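Local coordinates for protein Alpha/beta hydrolase (Pseudomonas aeruginosa PAO1, PDB 4R1D) that is probably a lipase, the type VI secretion effector Tle4, which binds calcium and is captured here in complex with its inhibitor Tli4, at residues A[431-437]-A[531-535]; A[176-180]-A[524-528]; A[446-452]-A[472-476]. All coordinates share one frame. Residues are numbered along the deposited sequence.

Overall arrangement
Along the chain the segments come in the order 176-180, 431-437, 446-452, 472-476, 524-528, 531-535. Contacts 1 and 2 are neighbours, with centres about 14 Å apart. They cross in sequence and both draw on the loop between strand 515-519 and helix 542-556. This loop follows the edge strand of the six-stranded parallel sheet, beside strand 427-432. Contact 3 is remote, with its centre about 33 Å from contact 1 and about 46 Å from contact 2. It closes a loop on the separate four-stranded mixed sheet. Contacts 1 and 2 thus tie one loop, 520-541, to the end of strand 427-432 and to segment 176-180, while contact 3 shapes a peripheral excursion.

Contact 1: residues A[431-437]-A[531-535]; sequences YGADDSR and RGYEH
R437, R531 and Y533 bury the most surface. Segment 431-437 leaves strand 427-432 after G432 and ends in a type I beta turn from D434 to R437. Segment 531-535 is an extended loop up to H535. The backbones come closest at D434 and G532, with CA atoms 5.3 Å apart. R437 (chi1 m, then t and t) reaches back over the second segment. Its NE and NH2 donate to G532 O at 2.8 and 3.0 Å, and E498 offsets its charge through a salt bridge at NH1. The R437 guanidinium lies flat on that of R531, centres 3.6 Å apart and planes at 19°. R437 NH2 and R531 NH1, like charges, lie 3.4 Å apart without a hydrogen bond. S436 holds R531, all-trans through chi3: R531 NE donates to S436 OG at 2.8 Å and NH2 to S436 O at 3.2 Å. On the opposite face of R437, E534 CB packs 3.8 Å from NH1.

In an alpha/beta hydrolase this loop position probably carries the catalytic histidine. H535 NE2 hydrogen-bonds S256 OG and its ND1 hydrogen-bonds D497 OD2, consistent with a Ser-His-Asp catalytic triad.

D434 (chi1 t) links the segments through OD2, which accepts from G532 N at 2.7 Å. Its OD1 accepts from S436 N at 2.8 Å, making an Asx turn, and from S436 OG at 2.6 Å. A CB on G532 would clash with D434 CB. Y533 (chi1 40°, chi2 75°) turns its ring back to the strand end. Its OH lies 3.2 Å from Y431 C and is hydrogen-bonded to H519.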
loop_
_atom_site.group_PDB
_atom_site.type_symbol
_atom_site.label_atom_id
_atom_site.label_comp_id
_atom_site.label_asym_id
_atom_site.label_seq_id
_atom_site.Cartn_x
_atom_site.Cartn_y
_atom_site.Cartn_z
ATOM N N TYR A 431 8.164 1.835 -21.398
ATOM C CA TYR A 431 8.152 2.910 -20.422
ATOM C C TYR A 431 7.922 4.254 -21.108
ATOM O O TYR A 431 8.088 4.370 -22.322
ATOM C CB TYR A 431 9.464 2.921 -19.621
ATOM C CG TYR A 431 10.701 3.128 -20.469
ATOM C CD1 TYR A 431 11.184 2.115 -21.292
ATOM C CD2 TYR A 431 11.387 4.342 -20.448
ATOM C CE1 TYR A 431 12.320 2.306 -22.078
ATOM C CE2 TYR A 431 12.518 4.535 -21.217
ATOM C CZ TYR A 431 12.981 3.519 -22.026
ATOM O OH TYR A 431 14.112 3.717 -22.798
ATOM N N GLY A 432 7.514 5.245 -20.323
ATOM C CA GLY A 432 7.252 6.587 -20.823
ATOM C C GLY A 432 8.473 7.468 -20.644
ATOM O O GLY A 432 8.969 7.650 -19.529
ATOM N N ALA A 433 8.960 8.010 -21.755
ATOM C CA ALA A 433 10.138 8.851 -21.744
ATOM C C ALA A 433 9.816 10.117 -22.518
ATOM O O ALA A 433 10.020 10.184 -23.727
ATOM C CB ALA A 433 11.295 8.131 -22.386
ATOM N N ASP A 434 9.304 11.117 -21.816
ATOM C CA ASP A 434 8.811 12.306 -22.493
ATOM C C ASP A 434 9.250 13.543 -21.751
ATOM O O ASP A 434 9.042 13.666 -20.541
ATOM C CB ASP A 434 7.290 12.270 -22.594
ATOM C CG ASP A 434 6.759 13.220 -23.644
ATOM O OD1 ASP A 434 6.772 14.443 -23.404
ATOM O OD2 ASP A 434 6.326 12.747 -24.716
ATOM N N ASP A 435 9.864 14.468 -22.482
ATOM C CA ASP A 435 10.384 15.676 -21.858
ATOM C C ASP A 435 9.303 16.701 -21.514
ATOM O O ASP A 435 9.603 17.714 -20.887
ATOM C CB ASP A 435 11.483 16.291 -22.725
ATOM C CG ASP A 435 12.821 15.604 -22.524
ATOM O OD1 ASP A 435 13.207 15.396 -21.354
ATOM O OD2 ASP A 435 13.484 15.267 -23.526
ATOM N N SER A 436 8.050 16.432 -21.888
ATOM C CA SER A 436 6.948 17.294 -21.448
ATOM C C SER A 436 6.369 16.860 -20.098
ATOM O O SER A 436 5.372 17.407 -19.630
ATOM C CB SER A 436 5.841 17.388 -22.506
ATOM O OG SER A 436 5.051 16.211 -22.526
ATOM N N ARG A 437 7.000 15.874 -19.464
ATOM C CA ARG A 437 6.577 15.449 -18.135
ATOM C C ARG A 437 7.800 15.457 -17.237
ATOM O O ARG A 437 8.561 14.496 -17.232
ATOM C CB ARG A 437 5.965 14.051 -18.200
ATOM C CG ARG A 437 4.823 13.956 -19.190
ATOM C CD ARG A 437 4.061 12.668 -19.028
ATOM N NE ARG A 437 2.979 12.512 -20.000
ATOM C CZ ARG A 437 1.724 12.906 -19.806
ATOM N NH1 ARG A 437 1.370 13.506 -18.676
ATOM N NH2 ARG A 437 0.814 12.693 -20.746
ATOM N N ARG A 531 2.283 12.295 -27.581
ATOM C CA ARG A 531 2.940 12.633 -26.315
ATOM C C ARG A 531 2.996 11.373 -25.449
ATOM O O ARG A 531 2.046 10.584 -25.443
ATOM C CB ARG A 531 2.135 13.713 -25.581
ATOM C CG ARG A 531 2.733 14.180 -24.246
ATOM C CD ARG A 531 1.719 15.021 -23.465
ATOM N NE ARG A 531 2.334 15.697 -22.327
ATOM C CZ ARG A 531 1.664 16.162 -21.273
ATOM N NH1 ARG A 531 0.345 16.026 -21.204
ATOM N NH2 ARG A 531 2.318 16.766 -20.287
ATOM N N GLY A 532 4.108 11.176 -24.741
ATOM C CA GLY A 532 4.254 10.019 -23.866
ATOM C C GLY A 532 3.152 9.991 -22.827
ATOM O O GLY A 532 2.666 11.033 -22.397
ATOM N N TYR A 533 2.753 8.790 -22.422
ATOM C CA TYR A 533 1.640 8.623 -21.503
ATOM C C TYR A 533 2.032 8.941 -20.066
ATOM O O TYR A 533 3.211 9.037 -19.737
ATOM C CB TYR A 533 1.073 7.198 -21.603
ATOM C CG TYR A 533 2.139 6.130 -21.745
ATOM C CD1 TYR A 533 2.912 5.740 -20.650
ATOM C CD2 TYR A 533 2.374 5.511 -22.965
ATOM C CE1 TYR A 533 3.900 4.759 -20.773
ATOM C CE2 TYR A 533 3.350 4.533 -23.101
ATOM C CZ TYR A 533 4.117 4.165 -22.005
ATOM O OH TYR A 533 5.088 3.201 -22.140
ATOM N N GLU A 534 1.021 9.115 -19.223
ATOM C CA GLU A 534 1.204 9.338 -17.801
ATOM C C GLU A 534 1.245 7.987 -17.089
ATOM O O GLU A 534 0.610 7.029 -17.518
ATOM C CB GLU A 534 0.046 10.198 -17.273
ATOM C CG GLU A 534 0.083 10.512 -15.778
ATOM C CD GLU A 534 -0.532 9.418 -14.925
ATOM O OE1 GLU A 534 -1.523 8.797 -15.368
ATOM O OE2 GLU A 534 -0.007 9.166 -13.818
ATOM N N HIS A 535 2.014 7.922 -16.010
ATOM C CA HIS A 535 2.278 6.681 -15.284
ATOM C C HIS A 535 1.034 5.877 -14.889
ATOM O O HIS A 535 0.911 4.696 -15.209
ATOM C CB HIS A 535 3.103 6.990 -14.026
ATOM C CG HIS A 535 3.580 5.777 -13.291
ATOM N ND1 HIS A 535 4.683 5.054 -13.690
ATOM C CD2 HIS A 535 3.119 5.169 -12.168
ATOM C CE1 HIS A 535 4.875 4.045 -12.856
ATOM N NE2 HIS A 535 3.942 4.095 -11.920
#

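Contact 2: residues A[176-180]-A[524-528]; sequences PGDQG and KGQAN
Residues 176-179 form a short 3-10 segment, with backbone bonds from Q179 N to P176 O at 2.9 Å and from G180 N to G177 O at 3.0 Å. G180 leaves it with positive phi (91°). Segment 524-528 makes a type I beta turn from G525 to N528, closed by N528 N to G525 O at 3.0 Å. The CA atoms of D178 and G525 are 3.8 Å apart, and those of G180 and K524 are 5.0 Å apart. So close a backbone approach suits glycine. G525 has phi 110°, and a CB there would clash with the carbonyls of G177 and D178. G525 CA makes CA-H...O contacts to G177 O (3.4 Å) and D178 O (3.3 Å); G180 CA makes one to K524 O (3.1 Å).

One backbone hydrogen bond joins the segments, A527 N to D178 O at 2.9 Å. Q526 (chi1 p, chi2 t) adds a weak one, NE2 to D178 OD2 at 3.1 Å. A water links D178 OD1 (2.9 Å) to Q526 N (3.0 Å). A second water links G180 O to K524 N, 2.9 Å from each.

N528 (chi1 t) folds inward; its ND2 donates to K524 O at 3.0 Å and also to R518 O. This is loop-to-loop packing beside the parallel sheet: G180 makes a backbone hydrogen bond with R518 of strand 515-519, and Q179 packs on F517 of that strand and on W546 of helix 542-556.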
loop_
_atom_site.group_PDB
_atom_site.type_symbol
_atom_site.label_atom_id
_atom_site.label_comp_id
_atom_site.label_asym_id
_atom_site.label_seq_id
_atom_site.Cartn_x
_atom_site.Cartn_y
_atom_site.Cartn_z
ATOM N N PRO A 176 8.733 -3.602 -34.611
ATOM C CA PRO A 176 8.937 -3.119 -33.239
ATOM C C PRO A 176 9.552 -1.721 -33.168
ATOM O O PRO A 176 9.214 -0.958 -32.269
ATOM C CB PRO A 176 9.877 -4.166 -32.632
ATOM C CG PRO A 176 9.587 -5.421 -33.407
ATOM C CD PRO A 176 9.234 -4.974 -34.805
ATOM N N GLY A 177 10.417 -1.375 -34.119
ATOM C CA GLY A 177 11.025 -0.056 -34.124
ATOM C C GLY A 177 10.005 1.060 -34.258
ATOM O O GLY A 177 10.165 2.145 -33.693
ATOM N N ASP A 178 8.954 0.789 -35.021
ATOM C CA ASP A 178 7.885 1.749 -35.231
ATOM C C ASP A 178 7.224 2.069 -33.887
ATOM O O ASP A 178 6.645 3.143 -33.713
ATOM C CB ASP A 178 6.831 1.157 -36.165
ATOM C CG ASP A 178 7.264 1.143 -37.630
ATOM O OD1 ASP A 178 8.437 1.430 -37.922
ATOM O OD2 ASP A 178 6.407 0.832 -38.488
ATOM N N GLN A 179 7.305 1.115 -32.959
ATOM C CA GLN A 179 6.657 1.213 -31.642
ATOM C C GLN A 179 7.632 1.725 -30.575
ATOM O O GLN A 179 7.324 1.726 -29.372
ATOM C CB GLN A 179 6.133 -0.157 -31.198
ATOM C CG GLN A 179 5.106 -0.793 -32.126
ATOM C CD GLN A 179 3.727 -0.172 -31.997
ATOM O OE1 GLN A 179 3.376 0.380 -30.950
ATOM N NE2 GLN A 179 2.925 -0.268 -33.064
ATOM N N GLY A 180 8.816 2.141 -31.010
ATOM C CA GLY A 180 9.802 2.685 -30.089
ATOM C C GLY A 180 10.774 1.666 -29.509
ATOM O O GLY A 180 11.489 1.976 -28.564
ATOM N N LYS A 524 11.604 6.818 -30.605
ATOM C CA LYS A 524 11.471 6.951 -32.054
ATOM C C LYS A 524 10.334 6.079 -32.578
ATOM O O LYS A 524 9.738 5.308 -31.824
ATOM C CB LYS A 524 12.766 6.532 -32.747
ATOM C CG LYS A 524 14.003 7.325 -32.329
ATOM C CD LYS A 524 13.884 8.791 -32.726
ATOM C CE LYS A 524 15.102 9.590 -32.257
ATOM N NZ LYS A 524 15.000 11.044 -32.591
ATOM N N GLY A 525 10.049 6.185 -33.875
ATOM C CA GLY A 525 9.076 5.306 -34.506
ATOM C C GLY A 525 7.783 5.975 -34.927
ATOM O O GLY A 525 7.243 6.833 -34.229
ATOM N N GLN A 526 7.273 5.576 -36.090
ATOM C CA GLN A 526 6.110 6.243 -36.658
ATOM C C GLN A 526 4.813 5.990 -35.892
ATOM O O GLN A 526 3.838 6.735 -36.047
ATOM C CB GLN A 526 5.967 5.912 -38.156
ATOM C CG GLN A 526 5.637 4.466 -38.468
ATOM C CD GLN A 526 5.533 4.216 -39.967
ATOM O OE1 GLN A 526 5.775 5.116 -40.772
ATOM N NE2 GLN A 526 5.184 2.995 -40.345
ATOM N N ALA A 527 4.793 4.949 -35.063
ATOM C CA ALA A 527 3.631 4.667 -34.216
ATOM C C ALA A 527 3.826 5.206 -32.807
ATOM O O ALA A 527 3.072 4.867 -31.887
ATOM C CB ALA A 527 3.354 3.173 -34.177
ATOM N N ASN A 528 4.833 6.058 -32.648
ATOM C CA ASN A 528 5.239 6.557 -31.336
ATOM C C ASN A 528 5.320 8.087 -31.339
ATOM O O ASN A 528 6.174 8.667 -30.674
ATOM C CB ASN A 528 6.602 5.949 -30.997
ATOM C CG ASN A 528 7.025 6.159 -29.547
ATOM O OD1 ASN A 528 6.219 6.466 -28.671
ATOM N ND2 ASN A 528 8.306 5.957 -29.293
HETATM O O HOH W 1 9.294 4.239 -37.868
HETATM O O HOH W 2 12.753 4.431 -29.406
#

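Contact 3: residues A[446-452]-A[472-476]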
loop_
_atom_site.group_PDB
_atom_site.type_symbol
_atom_site.label_atom_id
_atom_site.label_comp_id
_atom_site.label_asym_id
_atom_site.label_seq_id
_atom_site.Cartn_x
_atom_site.Cartn_y
_atom_site.Cartn_z
ATOM N N LYS A 446 16.110 25.730 -4.699
ATOM C CA LYS A 446 16.705 26.969 -5.184
ATOM C C LYS A 446 16.583 28.049 -4.118
ATOM O O LYS A 446 15.496 28.305 -3.606
ATOM C CB LYS A 446 16.013 27.397 -6.477
ATOM C CG LYS A 446 16.572 28.659 -7.090
ATOM C CD LYS A 446 15.760 29.084 -8.298
ATOM C CE LYS A 446 16.178 28.330 -9.541
ATOM N NZ LYS A 446 15.703 29.023 -10.777
ATOM N N GLY A 447 17.706 28.667 -3.759
ATOM C CA GLY A 447 17.705 29.674 -2.714
ATOM C C GLY A 447 18.983 29.648 -1.895
ATOM O O GLY A 447 19.922 28.934 -2.234
ATOM N N ASP A 448 19.012 30.417 -0.813
ATOM C CA ASP A 448 20.214 30.558 0.007
ATOM C C ASP A 448 20.104 29.764 1.309
ATOM O O ASP A 448 19.336 30.125 2.190
ATOM C CB ASP A 448 20.469 32.039 0.306
ATOM C CG ASP A 448 21.607 32.249 1.279
ATOM O OD1 ASP A 448 22.494 31.375 1.351
ATOM O OD2 ASP A 448 21.616 33.290 1.968
ATOM N N PRO A 449 20.871 28.667 1.422
ATOM C CA PRO A 449 20.840 27.778 2.591
ATOM C C PRO A 449 21.535 28.367 3.813
ATOM O O PRO A 449 21.425 27.801 4.895
ATOM C CB PRO A 449 21.608 26.541 2.121
ATOM C CG PRO A 449 21.746 26.682 0.641
ATOM C CD PRO A 449 21.699 28.127 0.334
ATOM N N THR A 450 22.241 29.481 3.641
ATOM C CA THR A 450 23.051 30.036 4.725
ATOM C C THR A 450 22.316 30.118 6.067
ATOM O O THR A 450 22.797 29.595 7.070
ATOM C CB THR A 450 23.634 31.417 4.363
ATOM O OG1 THR A 450 24.397 31.319 3.148
ATOM C CG2 THR A 450 24.522 31.918 5.487
ATOM N N PRO A 451 21.150 30.774 6.095
ATOM C CA PRO A 451 20.454 30.925 7.380
ATOM C C PRO A 451 19.986 29.589 7.957
ATOM O O PRO A 451 19.747 29.483 9.157
ATOM C CB PRO A 451 19.245 31.801 7.022
ATOM C CG PRO A 451 19.639 32.500 5.758
ATOM C CD PRO A 451 20.480 31.514 5.013
ATOM N N LEU A 452 19.845 28.579 7.107
ATOM C CA LEU A 452 19.389 27.281 7.582
ATOM C C LEU A 452 20.537 26.513 8.223
ATOM O O LEU A 452 20.322 25.623 9.034
ATOM C CB LEU A 452 18.810 26.455 6.433
ATOM C CG LEU A 452 17.422 26.778 5.876
ATOM C CD1 LEU A 452 17.330 28.201 5.346
ATOM C CD2 LEU A 452 17.096 25.790 4.764
ATOM N N ARG A 472 11.005 35.227 6.891
ATOM C CA ARG A 472 12.276 35.087 6.159
ATOM C C ARG A 472 12.085 34.852 4.653
ATOM O O ARG A 472 11.124 34.193 4.267
ATOM C CB ARG A 472 13.092 33.941 6.759
ATOM C CG ARG A 472 13.808 34.300 8.044
ATOM C CD ARG A 472 15.249 34.697 7.762
ATOM N NE ARG A 472 15.428 35.185 6.393
ATOM C CZ ARG A 472 16.588 35.589 5.883
ATOM N NH1 ARG A 472 17.683 35.577 6.631
ATOM N NH2 ARG A 472 16.653 36.005 4.625
ATOM N N ARG A 473 13.005 35.365 3.819
ATOM C CA ARG A 473 12.863 35.351 2.337
ATOM C C ARG A 473 14.152 35.026 1.547
ATOM O O ARG A 473 15.249 35.062 2.100
ATOM C CB ARG A 473 12.332 36.703 1.849
ATOM C CG ARG A 473 13.288 37.861 2.082
ATOM C CD ARG A 473 12.559 39.215 2.130
ATOM N NE ARG A 473 12.506 39.879 0.831
ATOM C CZ ARG A 473 11.614 40.805 0.499
ATOM N NH1 ARG A 473 10.694 41.195 1.370
ATOM N NH2 ARG A 473 11.637 41.340 -0.710
ATOM N N GLY A 474 14.006 34.734 0.252
ATOM C CA GLY A 474 15.107 34.249 -0.573
ATOM C C GLY A 474 15.679 32.882 -0.193
ATOM O O GLY A 474 16.782 32.505 -0.613
ATOM N N LEU A 475 14.918 32.131 0.595
ATOM C CA LEU A 475 15.387 30.864 1.140
ATOM C C LEU A 475 15.080 29.665 0.227
ATOM O O LEU A 475 14.311 29.790 -0.734
ATOM C CB LEU A 475 14.801 30.658 2.528
ATOM C CG LEU A 475 15.047 31.802 3.499
ATOM C CD1 LEU A 475 14.400 31.490 4.823
ATOM C CD2 LEU A 475 16.545 32.049 3.655
ATOM N N PRO A 476 15.691 28.501 0.517
ATOM C CA PRO A 476 15.534 27.351 -0.380
ATOM C C PRO A 476 14.078 26.981 -0.644
ATOM O O PRO A 476 13.258 26.904 0.282
ATOM C CB PRO A 476 16.257 26.219 0.365
ATOM C CG PRO A 476 17.347 26.946 1.129
ATOM C CD PRO A 476 16.646 28.209 1.608
#
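P476 gives up the most surface in this contact. Its C-gamma-exo ring sits beside the loop 447-449 and the start of the short, weakly bonded helix 450-453. P476 CD lies 3.4 Å from D448 O and 3.8 Å from L452 CD1, and its CG is 3.9 Å from P449 CA. L475 (chi1 m, chi2 t) starts away from the other segment, but its end returns. L475 CD2 reaches P451 CG at 3.8 Å and L452 CD1 at 4.3 Å. With chi1 m and chi2 p, L452 sets CD1 against L475 CD2 and P476 CD. W375 touches P449, L452 and P476 as well.

D448 (chi1 t) turns its carboxylate to the helix start. Its OD1 accepts from T450 N at 3.0 Å, a capping bond, and from T450 OG1 at 2.6 Å. R472 has chi2 and chi3 between wells; its bent side chain puts NH1 3.7 Å from P451 CG.

The backbones meet where strands 443-446 and 477-479, an antiparallel pair of the mixed sheet, diverge into a loop. G447 and P476 have CA atoms 3.9 Å apart. G447 has phi 145°, and a CB there would clash with L475 O and P476 N. D448 N donates to G474 O at 3.1 Å.

The segments thus share that one hydrogen bond and one CA-H...O contact, P476 CA to K446 O at 3.4 Å, while most of the side-chain contacts are apolar, from proline and leucine.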